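Long-range contacts in acetylene hydratase (Pelobacter acetylenicus, PDB 2E7Z), which catalyses the hydration of acetylene to acetaldehyde, using a tungsten-bis(molybdopterin guanine dinucleotide) cofactor and a [4Fe-4S] cluster: residues K1-C9 with C13-A21; G325-S335 with V465-G475. All coordinates share one frame; numbering follows the deposited sequence. Where two conformers were deposited one is given.

How the contacts relate
Contact 1 closes before contact 2 opens along the chain, and their centres lie about 22 Å apart. Contact 1 is the N-terminal hairpin that carries three cysteine ligands of the [4Fe-4S] cluster; the side chain of Cys13 is about 10 Å from a molybdopterin guanine dinucleotide. Contact 2 joins two loop segments and sits farther from the cluster, to which the side chain of Gln466 comes within about 9 Å. The two meet where Val5 CG1 packs on Gln466 NE2 at 3.6 Å. Segment 465-475 also reaches the active site, where Trp469 touches Asp10, the active-site residue in the loop between the two segments of contact 1.

Contact 1 (K1-C9 with C13-A21); sequences KKHVVCQSC and CVVEAEVKA. With SF4 (iron/sulfur cluster), chain D.
Four residue pairs, from Lys2 with Ala17 to Val5 with Val14, zip these strands into an antiparallel hairpin. Lys2 with Ala17 and Val4 with Val15 are the hydrogen-bonded pairs, each bonded in both directions; Val15 N gives to Val4 O at 2.8 Å. One more backbone bond, Cys6 N to Cys13 O at 2.8 Å, ties the ends of the strands just where they open towards the cluster.

Apolar contacts line both faces of the ladder. On the face of Val4, Val15 and Ala17, Val4 CG2 lies 3.9 Å from Ala17 CB, while Val15 CG1 reaches Cys6 CB. On the other face the Val5 and Val14 side chains cross at a slant, CG2 against CG2 at 4.0 Å.

Charge closes the far end. The Lys1 chain, bent at chi2 (-141°) and chi3 (-62°), brings NZ to Glu16 OE1 at 3.2 Å, a salt bridge in which NZ meets the oxygen from above the carboxylate plane. Ser31 OG hydrogen-bonds both of these atoms.

Metal ligation occupies the opposite end. Cys6 SG binds FE2, Cys9 SG FE4 and Cys13 SG FE3 of the cluster, each at 2.3 Å, and Cys43 is the fourth ligand. Ser8 N donates to Cys6 SG at 3.4 Å, which may temper the charge on that thiolate. Gln7 NE2 donates to Val5 O at 2.8 Å, while its OE1 bonds Arg462, a residue of the tungsten cofactor site.

In the three-stranded antiparallel sheet, strand 14-19 is central, with strand 25-29 beyond it. Helix 44-47 meets Cys6 and Val15 through Ser46, helix 177-189 touches Cys13, and Asn476 of strand 474-476 packs on Val5 and Val14.

Contact 2 (G325-S335 with V465-G475); sequences GAPHSDLVPIS and VQPNWEGIPFG
Glu470 OE2 is gripped twice by Ser335, by OG at 2.6 Å and by the backbone N at 2.8 Å. The hydroxyl arrives on the anti side, close to the carboxylate plane, whereas the N-H comes from above it. OE1 takes Ile334 N at 2.9 Å on its syn side but 26° out of the carboxylate plane, so the carboxylate accepts two successive N-H groups at the start of helix 334-337, just after Pro333 at the N-cap; the helix end would probably favour its charged form. CG of Glu470 stands anti to the backbone N (chi1 -179°), sending the chain across to this helix, and a water links OE1 to His328 N.

A second water receives Gly471 N and donates to Ala326 O and Ile472 O, bridging the two loops.

Apolar packing fills in beside them. Leu331 CD1 reaches the CD corner of the Pro467 ring at 4.0 Å. The Pro467 side chain, which follows a cis peptide bond, runs at about a right angle to that of His328, CD against CD2 at 3.8 Å. His328 ND1 accepts Asp330 N, while NE2 bonds Tyr537 O.

Helix 513-520 covers Leu331, Ile334 and Val465, helix 528-531 packs on Leu331 and Val465, and strand 474-476 pairs with strand 536-538.

Contact 1 (K1-C9 with C13-A21)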
ATOM      1  N   LYS A   1      21.964  17.003  17.063  1.00 21.96           N
ATOM      2  CA  LYS A   1      21.449  15.710  16.489  1.00 21.52           C
ATOM      3  C   LYS A   1      19.971  15.472  16.813  1.00 19.92           C
ATOM      4  O   LYS A   1      19.531  15.622  17.959  1.00 20.68           O
ATOM      5  CB  LYS A   1      22.265  14.511  16.976  1.00 22.64           C
ATOM      6  CG  LYS A   1      23.686  14.437  16.420  1.00 25.77           C
ATOM      7  CD  LYS A   1      24.103  12.998  16.085  1.00 30.73           C
ATOM      8  CE  LYS A   1      24.114  12.089  17.318  1.00 33.81           C
ATOM      9  NZ  LYS A   1      24.959  10.871  17.117  1.00 35.37           N
ATOM     10  N   LYS A   2      19.212  15.091  15.794  1.00 17.50           N
ATOM     11  CA  LYS A   2      17.786  14.824  15.954  1.00 15.29           C
ATOM     12  C   LYS A   2      17.507  13.352  15.660  1.00 14.12           C
ATOM     13  O   LYS A   2      18.222  12.753  14.840  1.00 14.34           O
ATOM     14  CB  LYS A   2      17.002  15.695  14.966  1.00 16.58           C
ATOM     15  CG  LYS A   2      17.165  17.216  15.180  1.00 19.67           C
ATOM     16  CD  LYS A   2      16.363  17.718  16.386  1.00 21.95           C
ATOM     17  CE  LYS A   2      16.837  19.073  16.930  1.00 26.44           C
ATOM     18  NZ  LYS A   2      17.151  20.043  15.867  1.00 28.90           N
ATOM     19  N   HIS A   3      16.493  12.774  16.310  1.00 12.12           N
ATOM     20  CA  HIS A   3      15.940  11.482  15.853  1.00 10.89           C
ATOM     21  C   HIS A   3      14.751  11.791  14.942  1.00 11.11           C
ATOM     22  O   HIS A   3      13.909  12.650  15.256  1.00 10.52           O
ATOM     23  CB  HIS A   3      15.586  10.516  17.004  1.00 11.72           C
ATOM     24  CG  HIS A   3      14.502  10.990  17.924  1.00 12.12           C
ATOM     25  ND1 HIS A   3      13.169  10.678  17.749  1.00 16.59           N
ATOM     26  CD2 HIS A   3      14.571  11.711  19.069  1.00 11.65           C
ATOM     27  CE1 HIS A   3      12.459  11.208  18.730  1.00 13.13           C
ATOM     28  NE2 HIS A   3      13.284  11.846  19.541  1.00 15.25           N
ATOM     29  N   VAL A   4      14.715  11.123  13.786  1.00 10.54           N
ATOM     30  CA  VAL A   4      13.732  11.446  12.747  1.00 10.30           C
ATOM     31  C   VAL A   4      13.191  10.137  12.194  1.00 10.03           C
ATOM     32  O   VAL A   4      13.975   9.207  11.945  1.00 10.45           O
ATOM     33  CB  VAL A   4      14.374  12.313  11.612  1.00 11.23           C
ATOM     34  CG1 VAL A   4      13.307  12.885  10.702  1.00 10.44           C
ATOM     35  CG2 VAL A   4      15.222  13.438  12.212  1.00 12.13           C
ATOM     36  N   VAL A   5      11.870  10.061  12.011  1.00  9.43           N
ATOM     37  CA  VAL A   5      11.306   8.933  11.282  1.00  9.13           C
ATOM     38  C   VAL A   5      11.557   9.147   9.768  1.00  9.09           C
ATOM     39  O   VAL A   5      11.071  10.127   9.180  1.00  8.73           O
ATOM     40  CB  VAL A   5       9.802   8.773  11.580  1.00  8.53           C
ATOM     41  CG1 VAL A   5       9.215   7.704  10.665  1.00 10.13           C
ATOM     42  CG2 VAL A   5       9.581   8.446  13.069  1.00 10.27           C
ATOM     43  N   CYS A   6      12.335   8.267   9.141  1.00  9.10           N
ATOM     44  CA  CYS A   6      12.572   8.428   7.734  1.00  9.08           C
ATOM     45  C   CYS A   6      11.275   8.113   6.994  1.00  8.84           C
ATOM     46  O   CYS A   6      10.669   7.062   7.230  1.00  8.85           O
ATOM     47  CB  CYS A   6      13.670   7.469   7.318  1.00 10.02           C
ATOM     48  SG  CYS A   6      13.964   7.489   5.541  1.00 10.63           S
ATOM     49  N   GLN A   7      10.856   9.031   6.122  1.00  8.42           N
ATOM     50  CA  GLN A   7       9.662   8.810   5.302  1.00  9.51           C
ATOM     51  C   GLN A   7      10.042   8.754   3.829  1.00  9.83           C
ATOM     52  O   GLN A   7       9.225   9.055   2.950  1.00 10.03           O
ATOM     53  CB  GLN A   7       8.619   9.887   5.597  1.00  9.16           C
ATOM     54  CG  GLN A   7       8.108   9.776   7.051  1.00  7.89           C
ATOM     55  CD  GLN A   7       7.841  11.118   7.722  1.00  7.99           C
ATOM     56  OE1 GLN A   7       6.912  11.852   7.340  1.00  8.87           O
ATOM     57  NE2 GLN A   7       8.606  11.417   8.770  1.00  8.33           N
ATOM     58  N   SER A   8      11.281   8.347   3.561  1.00 10.29           N
ATOM     59  CA  SER A   8      11.687   8.109   2.180  1.00 10.60           C
ATOM     60  C   SER A   8      11.120   6.790   1.652  1.00 10.36           C
ATOM     61  O   SER A   8      11.068   6.578   0.448  1.00 10.62           O
ATOM     62  CB  SER A   8      13.209   8.171   2.023  1.00 10.67           C
ATOM     63  OG  SER A   8      13.666   9.518   1.950  1.00 11.82           O
ATOM     64  N   CYS A   9      10.656   5.921   2.554  1.00  9.41           N
ATOM     65  CA  CYS A   9       9.756   4.836   2.178  1.00 10.09           C
ATOM     66  C   CYS A   9       8.915   4.545   3.416  1.00 10.48           C
ATOM     67  O   CYS A   9       9.100   5.175   4.465  1.00 10.76           O
ATOM     68  CB  CYS A   9      10.473   3.593   1.608  1.00 10.61           C
ATOM     69  SG  CYS A   9      11.031   2.308   2.768  1.00 11.34           S
ATOM     70  N   CYS A  13      11.989   3.498   9.248  1.00 10.52           N
ATOM     71  CA  CYS A  13      13.154   3.415  10.128  1.00 11.15           C
ATOM     72  C   CYS A  13      13.355   4.754  10.827  1.00 10.51           C
ATOM     73  O   CYS A  13      13.219   5.808  10.207  1.00 10.94           O
ATOM     74  CB  CYS A  13      14.423   3.195   9.310  1.00 11.97           C
ATOM     75  SG  CYS A  13      14.362   1.775   8.178  1.00 13.41           S
ATOM     76  N   VAL A  14      13.712   4.708  12.108  1.00 10.87           N
ATOM     77  CA  VAL A  14      14.113   5.924  12.804  1.00 11.94           C
ATOM     78  C   VAL A  14      15.614   6.119  12.630  1.00 11.51           C
ATOM     79  O   VAL A  14      16.406   5.224  12.956  1.00 12.87           O
ATOM     80  CB  VAL A  14      13.702   5.896  14.283  1.00 11.81           C
ATOM     81  CG1 VAL A  14      14.099   7.220  14.993  1.00 12.56           C
ATOM     82  CG2 VAL A  14      12.191   5.656  14.388  1.00 12.41           C
ATOM     83  N   VAL A  15      15.982   7.278  12.088  1.00 11.45           N
ATOM     84  CA  VAL A  15      17.362   7.608  11.769  1.00 12.27           C
ATOM     85  C   VAL A  15      17.792   8.812  12.598  1.00 12.77           C
ATOM     86  O   VAL A  15      16.994   9.393  13.346  1.00 12.84           O
ATOM     87  CB  VAL A  15      17.546   7.887  10.228  1.00 12.78           C
ATOM     88  CG1 VAL A  15      17.156   6.669   9.384  1.00 12.93           C
ATOM     89  CG2 VAL A  15      16.730   9.090   9.778  1.00 13.43           C
ATOM     90  N   GLU A  16      19.062   9.176  12.482  1.00 13.94           N
ATOM     91  CA  GLU A  16      19.542  10.389  13.108  1.00 14.34           C
ATOM     92  C   GLU A  16      19.877  11.387  12.007  1.00 14.15           C
ATOM     93  O   GLU A  16      20.293  10.999  10.917  1.00 15.06           O
ATOM     94  CB  GLU A  16      20.728  10.105  14.033  1.00 16.50           C
ATOM     95  CG  GLU A  16      20.272   9.584  15.407  1.00 20.40           C
ATOM     96  CD  GLU A  16      21.410   9.381  16.394  1.00 26.00           C
ATOM     97  OE1 GLU A  16      22.546   9.161  15.934  1.00 24.95           O
ATOM     98  OE2 GLU A  16      21.157   9.431  17.630  1.00 28.14           O
ATOM     99  N   ALA A  17      19.632  12.666  12.275  1.00 13.77           N
ATOM    100  CA  ALA A  17      19.948  13.718  11.315  1.00 14.39           C
ATOM    101  C   ALA A  17      20.615  14.865  12.016  1.00 15.71           C
ATOM    102  O   ALA A  17      20.326  15.155  13.182  1.00 15.15           O
ATOM    103  CB  ALA A  17      18.690  14.217  10.616  1.00 14.13           C
ATOM    104  N   GLU A  18      21.494  15.532  11.282  1.00 16.36           N
ATOM    105  CA  GLU A  18      22.165  16.708  11.791  1.00 18.42           C
ATOM    106  C   GLU A  18      22.450  17.678  10.656  1.00 17.49           C
ATOM    107  O   GLU A  18      22.895  17.276   9.581  1.00 18.59           O
ATOM    108  CB  GLU A  18      23.483  16.307  12.444  1.00 19.09           C
ATOM    109  CG  GLU A  18      24.113  17.429  13.229  1.00 24.75           C
ATOM    110  CD  GLU A  18      25.421  17.030  13.878  1.00 29.35           C
ATOM    111  OE1 GLU A  18      26.021  16.001  13.465  1.00 33.16           O
ATOM    112  OE2 GLU A  18      25.846  17.757  14.804  1.00 33.18           O
ATOM    113  N   VAL A  19      22.187  18.956  10.907  1.00 18.19           N
ATOM    114  CA  VAL A  19      22.521  20.010   9.956  1.00 17.75           C
ATOM    115  C   VAL A  19      23.999  20.343  10.096  1.00 18.61           C
ATOM    116  O   VAL A  19      24.467  20.669  11.184  1.00 19.08           O
ATOM    117  CB  VAL A  19      21.693  21.275  10.215  1.00 17.54           C
ATOM    118  CG1 VAL A  19      21.928  22.304   9.138  1.00 18.81           C
ATOM    119  CG2 VAL A  19      20.217  20.928  10.271  1.00 17.98           C
ATOM    120  N   LYS A  20      24.728  20.227   8.992  0.50 18.39           N
ATOM    121  CA  LYS A  20      26.160  20.544   8.975  0.50 19.01           C
ATOM    122  C   LYS A  20      26.375  22.044   8.824  0.50 19.26           C
ATOM    123  O   LYS A  20      25.435  22.793   8.556  0.50 19.25           O
ATOM    124  CB  LYS A  20      26.856  19.770   7.855  0.50 19.08           C
ATOM    125  CG  LYS A  20      26.972  18.285   8.141  0.50 20.48           C
ATOM    126  CD  LYS A  20      27.293  17.505   6.881  0.50 21.68           C
ATOM    127  CE  LYS A  20      27.833  16.130   7.215  0.50 23.42           C
ATOM    128  NZ  LYS A  20      27.911  15.247   6.014  0.50 24.47           N
ATOM    129  N   ALA A  21      27.620  22.489   9.006  1.00 20.25           N
ATOM    130  CA  ALA A  21      27.936  23.927   8.959  1.00 21.13           C
ATOM    131  C   ALA A  21      27.463  24.622   7.677  1.00 21.98           C
ATOM    132  O   ALA A  21      26.988  25.762   7.731  1.00 22.55           O
ATOM    133  CB  ALA A  21      29.419  24.169   9.181  1.00 21.44           C
TER
HETATM  134 FE1  SF4 D 800      15.509   3.309   3.782  1.00 13.31          FE
HETATM  135 FE2  SF4 D 800      14.122   5.248   5.027  1.00 11.40          FE
HETATM  136 FE3  SF4 D 800      14.269   2.771   6.112  1.00 12.64          FE
HETATM  137 FE4  SF4 D 800      12.795   3.193   3.914  1.00 11.66          FE
HETATM  138  S1  SF4 D 800      12.370   4.083   5.943  1.00 10.86           S
HETATM  139  S2  SF4 D 800      14.254   1.420   4.274  1.00 12.99           S
HETATM  140  S3  SF4 D 800      14.028   4.811   2.811  1.00 10.96           S
HETATM  141  S4  SF4 D 800      16.046   4.212   5.785  1.00 13.11           S

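Contact 2 (G325-S335 with V465-G475)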
ATOM      1  N   GLY A 325      -3.984  -5.280  16.010  1.00 13.16           N
ATOM      2  CA  GLY A 325      -3.825  -3.858  16.354  1.00 13.18           C
ATOM      3  C   GLY A 325      -5.106  -3.185  16.812  1.00 12.91           C
ATOM      4  O   GLY A 325      -6.165  -3.795  16.917  1.00 13.04           O
ATOM      5  N   ALA A 326      -4.995  -1.897  17.088  1.00 12.42           N
ATOM      6  CA  ALA A 326      -6.073  -1.123  17.670  1.00 11.76           C
ATOM      7  C   ALA A 326      -5.706   0.336  17.484  1.00 11.76           C
ATOM      8  O   ALA A 326      -4.517   0.647  17.329  1.00 12.20           O
ATOM      9  CB  ALA A 326      -6.154  -1.397  19.161  1.00 11.90           C
ATOM     10  N   PRO A 327      -6.696   1.241  17.609  1.00 11.50           N
ATOM     11  CA  PRO A 327      -6.349   2.654  17.807  1.00 11.40           C
ATOM     12  C   PRO A 327      -5.400   2.777  18.999  1.00 10.93           C
ATOM     13  O   PRO A 327      -5.556   2.046  19.983  1.00 11.64           O
ATOM     14  CB  PRO A 327      -7.702   3.316  18.081  1.00 11.38           C
ATOM     15  CG  PRO A 327      -8.724   2.406  17.399  1.00 11.14           C
ATOM     16  CD  PRO A 327      -8.157   1.016  17.678  1.00 11.33           C
ATOM     17  N   HIS A 328      -4.404   3.656  18.915  1.00 11.09           N
ATOM     18  CA  HIS A 328      -3.397   3.700  19.975  1.00 10.76           C
ATOM     19  C   HIS A 328      -4.060   4.091  21.296  1.00 11.98           C
ATOM     20  O   HIS A 328      -4.840   5.050  21.346  1.00 12.17           O
ATOM     21  CB  HIS A 328      -2.311   4.712  19.612  1.00 10.41           C
ATOM     22  CG  HIS A 328      -1.058   4.578  20.421  1.00 11.08           C
ATOM     23  ND1 HIS A 328      -0.997   4.828  21.783  1.00 10.94           N
ATOM     24  CD2 HIS A 328       0.193   4.213  20.050  1.00  9.88           C
ATOM     25  CE1 HIS A 328       0.247   4.639  22.201  1.00 12.36           C
ATOM     26  NE2 HIS A 328       0.983   4.261  21.171  1.00 11.64           N
ATOM     27  N   SER A 329      -3.784   3.329  22.358  1.00 11.91           N
ATOM     28  CA  SER A 329      -4.459   3.530  23.633  1.00 12.45           C
ATOM     29  C   SER A 329      -4.186   4.877  24.284  1.00 13.18           C
ATOM     30  O   SER A 329      -4.979   5.318  25.112  1.00 13.53           O
ATOM     31  CB  SER A 329      -4.101   2.394  24.624  1.00 12.11           C
ATOM     32  OG  SER A 329      -2.700   2.413  24.874  1.00 14.24           O
ATOM     33  N   ASP A 330      -3.091   5.542  23.909  1.00 12.50           N
ATOM     34  CA  ASP A 330      -2.667   6.791  24.582  1.00 13.37           C
ATOM     35  C   ASP A 330      -3.205   8.036  23.864  1.00 12.71           C
ATOM     36  O   ASP A 330      -3.062   9.140  24.395  1.00 13.93           O
ATOM     37  CB  ASP A 330      -1.132   6.947  24.545  1.00 14.98           C
ATOM     38  CG  ASP A 330      -0.379   5.979  25.448  1.00 16.38           C
ATOM     39  OD1 ASP A 330      -0.961   5.408  26.414  1.00 20.56           O
ATOM     40  OD2 ASP A 330       0.842   5.823  25.175  1.00 19.61           O
ATOM     41  N   LEU A 331      -3.781   7.881  22.668  1.00 11.07           N
ATOM     42  CA  LEU A 331      -4.006   9.005  21.741  1.00  9.51           C
ATOM     43  C   LEU A 331      -5.477   9.147  21.348  1.00  9.07           C
ATOM     44  O   LEU A 331      -6.246   8.173  21.435  1.00 11.29           O
ATOM     45  CB  LEU A 331      -3.157   8.795  20.468  1.00  9.85           C
ATOM     46  CG  LEU A 331      -1.685   8.454  20.645  1.00 10.33           C
ATOM     47  CD1 LEU A 331      -1.035   8.188  19.273  1.00 11.22           C
ATOM     48  CD2 LEU A 331      -0.984   9.602  21.397  1.00 11.28           C
ATOM     49  N   VAL A 332      -5.873  10.339  20.908  1.00  9.61           N
ATOM     50  CA  VAL A 332      -7.202  10.496  20.316  1.00  9.12           C
ATOM     51  C   VAL A 332      -7.217   9.749  18.992  1.00  9.45           C
ATOM     52  O   VAL A 332      -6.395  10.014  18.134  1.00  8.95           O
ATOM     53  CB  VAL A 332      -7.558  11.971  20.082  1.00 10.05           C
ATOM     54  CG1 VAL A 332      -8.922  12.088  19.425  1.00 11.85           C
ATOM     55  CG2 VAL A 332      -7.529  12.731  21.412  1.00 10.74           C
ATOM     56  N   PRO A 333      -8.117   8.768  18.821  1.00  9.76           N
ATOM     57  CA  PRO A 333      -8.086   7.990  17.556  1.00  9.41           C
ATOM     58  C   PRO A 333      -8.239   8.855  16.300  1.00  9.23           C
ATOM     59  O   PRO A 333      -9.102   9.745  16.225  1.00  9.52           O
ATOM     60  CB  PRO A 333      -9.253   6.987  17.713  1.00  9.34           C
ATOM     61  CG  PRO A 333      -9.366   6.848  19.193  1.00 10.43           C
ATOM     62  CD  PRO A 333      -9.144   8.259  19.738  1.00  9.45           C
ATOM     63  N   ILE A 334      -7.419   8.549  15.305  1.00  7.55           N
ATOM     64  CA  ILE A 334      -7.578   9.176  13.991  1.00  8.17           C
ATOM     65  C   ILE A 334      -9.014   8.925  13.494  1.00  7.85           C
ATOM     66  O   ILE A 334      -9.645   9.804  12.904  1.00  7.63           O
ATOM     67  CB  ILE A 334      -6.554   8.597  13.028  1.00  7.89           C
ATOM     68  CG1 ILE A 334      -5.151   9.142  13.376  1.00  9.38           C
ATOM     69  CG2 ILE A 334      -6.916   8.874  11.568  1.00  8.53           C
ATOM     70  CD1 ILE A 334      -3.998   8.472  12.612  1.00 10.83           C
ATOM     71  N   SER A 335      -9.534   7.717  13.750  1.00  8.32           N
ATOM     72  CA  SER A 335     -10.871   7.380  13.311  1.00  9.31           C
ATOM     73  C   SER A 335     -11.907   8.341  13.846  1.00  8.93           C
ATOM     74  O   SER A 335     -12.863   8.645  13.138  1.00 10.12           O
ATOM     75  CB  SER A 335     -11.267   5.975  13.801  1.00  9.10           C
ATOM     76  OG  SER A 335     -10.382   4.994  13.265  1.00 10.13           O
ATOM     77  N   VAL A 465       3.920  12.746  15.065  1.00  7.28           N
ATOM     78  CA  VAL A 465       3.507  11.750  16.041  1.00  8.13           C
ATOM     79  C   VAL A 465       2.905  10.583  15.274  1.00  7.29           C
ATOM     80  O   VAL A 465       2.023  10.768  14.440  1.00  7.54           O
ATOM     81  CB  VAL A 465       2.453  12.335  17.024  1.00  9.05           C
ATOM     82  CG1 VAL A 465       1.745  11.231  17.842  1.00  9.88           C
ATOM     83  CG2 VAL A 465       3.110  13.347  17.955  1.00  9.43           C
ATOM     84  N   GLN A 466       3.384   9.380  15.583  1.00  8.67           N
ATOM     85  CA  GLN A 466       2.835   8.154  14.990  1.00  8.28           C
ATOM     86  C   GLN A 466       1.930   7.459  16.004  1.00  8.98           C
ATOM     87  O   GLN A 466       1.955   7.797  17.185  1.00 10.53           O
ATOM     88  CB  GLN A 466       3.982   7.219  14.617  1.00  9.56           C
ATOM     89  CG  GLN A 466       4.809   7.797  13.481  1.00  9.57           C
ATOM     90  CD  GLN A 466       5.746   6.791  12.850  1.00 11.94           C
ATOM     91  OE1 GLN A 466       6.392   6.029  13.555  1.00 14.94           O
ATOM     92  NE2 GLN A 466       5.832   6.795  11.508  1.00 13.02           N
ATOM     93  N   PRO A 467       1.158   6.443  15.570  1.00  8.91           N
ATOM     94  CA  PRO A 467       1.109   5.892  14.207  1.00  9.09           C
ATOM     95  C   PRO A 467       0.128   6.606  13.279  1.00  9.00           C
ATOM     96  O   PRO A 467      -0.921   7.074  13.731  1.00  9.77           O
ATOM     97  CB  PRO A 467       0.640   4.453  14.446  1.00  9.08           C
ATOM     98  CG  PRO A 467      -0.289   4.568  15.662  1.00 10.17           C
ATOM     99  CD  PRO A 467       0.353   5.657  16.529  1.00  9.06           C
ATOM    100  N   ASN A 468       0.482   6.686  11.993  1.00  8.90           N
ATOM    101  CA  ASN A 468      -0.409   7.270  10.998  1.00  8.23           C
ATOM    102  C   ASN A 468      -1.104   6.301  10.066  1.00  9.25           C
ATOM    103  O   ASN A 468      -1.835   6.700   9.154  1.00  9.13           O
ATOM    104  CB  ASN A 468       0.341   8.358  10.285  1.00  8.46           C
ATOM    105  CG  ASN A 468       0.645   9.501  11.241  1.00  8.05           C
ATOM    106  OD1 ASN A 468       1.800   9.752  11.608  1.00 10.99           O
ATOM    107  ND2 ASN A 468      -0.418  10.131  11.731  1.00  6.30           N
ATOM    108  N   TRP A 469      -0.903   5.017  10.367  1.00  8.35           N
ATOM    109  CA  TRP A 469      -1.819   3.973   9.935  1.00  8.92           C
ATOM    110  C   TRP A 469      -2.436   3.459  11.221  1.00  8.69           C
ATOM    111  O   TRP A 469      -1.752   2.838  12.049  1.00  9.26           O
ATOM    112  CB  TRP A 469      -1.071   2.848   9.217  1.00  9.42           C
ATOM    113  CG  TRP A 469      -0.715   3.133   7.767  1.00  8.42           C
ATOM    114  CD1 TRP A 469      -1.316   4.019   6.922  1.00  8.45           C
ATOM    115  CD2 TRP A 469       0.297   2.470   7.003  1.00  8.95           C
ATOM    116  NE1 TRP A 469      -0.737   3.947   5.675  1.00  9.52           N
ATOM    117  CE2 TRP A 469       0.264   3.011   5.704  1.00  8.91           C
ATOM    118  CE3 TRP A 469       1.252   1.486   7.303  1.00 11.20           C
ATOM    119  CZ2 TRP A 469       1.138   2.600   4.706  1.00 10.07           C
ATOM    120  CZ3 TRP A 469       2.118   1.087   6.307  1.00 10.89           C
ATOM    121  CH2 TRP A 469       2.055   1.632   5.030  1.00 11.63           C
ATOM    122  N   GLU A 470      -3.715   3.758  11.401  1.00  8.31           N
ATOM    123  CA  GLU A 470      -4.376   3.426  12.658  1.00  9.13           C
ATOM    124  C   GLU A 470      -4.562   1.936  12.771  1.00  9.06           C
ATOM    125  O   GLU A 470      -5.188   1.297  11.911  1.00  9.90           O
ATOM    126  CB  GLU A 470      -5.687   4.190  12.764  1.00  8.96           C
ATOM    127  CG  GLU A 470      -6.441   3.917  14.070  1.00  9.98           C
ATOM    128  CD  GLU A 470      -6.989   5.175  14.742  1.00  9.47           C
ATOM    129  OE1 GLU A 470      -6.193   5.927  15.342  1.00 10.27           O
ATOM    130  OE2 GLU A 470      -8.221   5.407  14.708  1.00  9.84           O
ATOM    131  N   GLY A 471      -3.989   1.386  13.834  1.00  9.12           N
ATOM    132  CA  GLY A 471      -3.910  -0.073  13.988  1.00 10.02           C
ATOM    133  C   GLY A 471      -2.521  -0.438  14.485  1.00 10.12           C
ATOM    134  O   GLY A 471      -2.364  -1.300  15.347  1.00 10.50           O
ATOM    135  N   ILE A 472      -1.497   0.251  13.994  1.00 10.28           N
ATOM    136  CA  ILE A 472      -0.142  -0.061  14.438  1.00 10.52           C
ATOM    137  C   ILE A 472      -0.069   0.181  15.951  1.00 10.59           C
ATOM    138  O   ILE A 472      -0.436   1.249  16.410  1.00 11.03           O
ATOM    139  CB  ILE A 472       0.900   0.807  13.718  1.00 10.24           C
ATOM    140  CG1 ILE A 472       0.822   0.612  12.205  1.00 11.18           C
ATOM    141  CG2 ILE A 472       2.323   0.466  14.216  1.00 10.31           C
ATOM    142  CD1 ILE A 472       1.767   1.542  11.416  1.00 12.64           C
ATOM    143  N   PRO A 473       0.346  -0.837  16.729  1.00 12.10           N
ATOM    144  CA  PRO A 473       0.281  -0.733  18.183  1.00 12.33           C
ATOM    145  C   PRO A 473       1.465  -0.007  18.856  1.00 12.40           C
ATOM    146  O   PRO A 473       1.792  -0.307  20.003  1.00 13.40           O
ATOM    147  CB  PRO A 473       0.237  -2.201  18.620  1.00 13.36           C
ATOM    148  CG  PRO A 473       1.016  -2.910  17.590  1.00 14.18           C
ATOM    149  CD  PRO A 473       0.774  -2.183  16.290  1.00 12.45           C
ATOM    150  N   PHE A 474       2.101   0.924  18.153  1.00 11.69           N
ATOM    151  CA  PHE A 474       3.110   1.779  18.753  1.00 11.74           C
ATOM    152  C   PHE A 474       3.253   2.991  17.872  1.00 11.90           C
ATOM    153  O   PHE A 474       2.822   2.989  16.711  1.00 11.92           O
ATOM    154  CB  PHE A 474       4.467   1.062  18.839  1.00 12.94           C
ATOM    155  CG  PHE A 474       5.056   0.731  17.498  1.00 12.95           C
ATOM    156  CD1 PHE A 474       4.727  -0.454  16.854  1.00 13.96           C
ATOM    157  CD2 PHE A 474       5.945   1.602  16.873  1.00 13.69           C
ATOM    158  CE1 PHE A 474       5.267  -0.749  15.615  1.00 15.15           C
ATOM    159  CE2 PHE A 474       6.475   1.314  15.621  1.00 16.25           C
ATOM    160  CZ  PHE A 474       6.132   0.127  14.994  1.00 17.02           C
ATOM    161  N   GLY A 475       3.887   4.018  18.420  1.00 10.94           N
ATOM    162  CA  GLY A 475       4.272   5.171  17.603  1.00 11.06           C
ATOM    163  C   GLY A 475       5.699   5.565  17.902  1.00 11.02           C
ATOM    164  O   GLY A 475       6.095   5.596  19.067  1.00 12.56           O
TER
HETATM  165  O   HOH W   1      -2.914   2.547  16.164  1.00  8.86           O
HETATM  166  O   HOH W   2      -3.849   5.191  16.437  1.00  9.66           O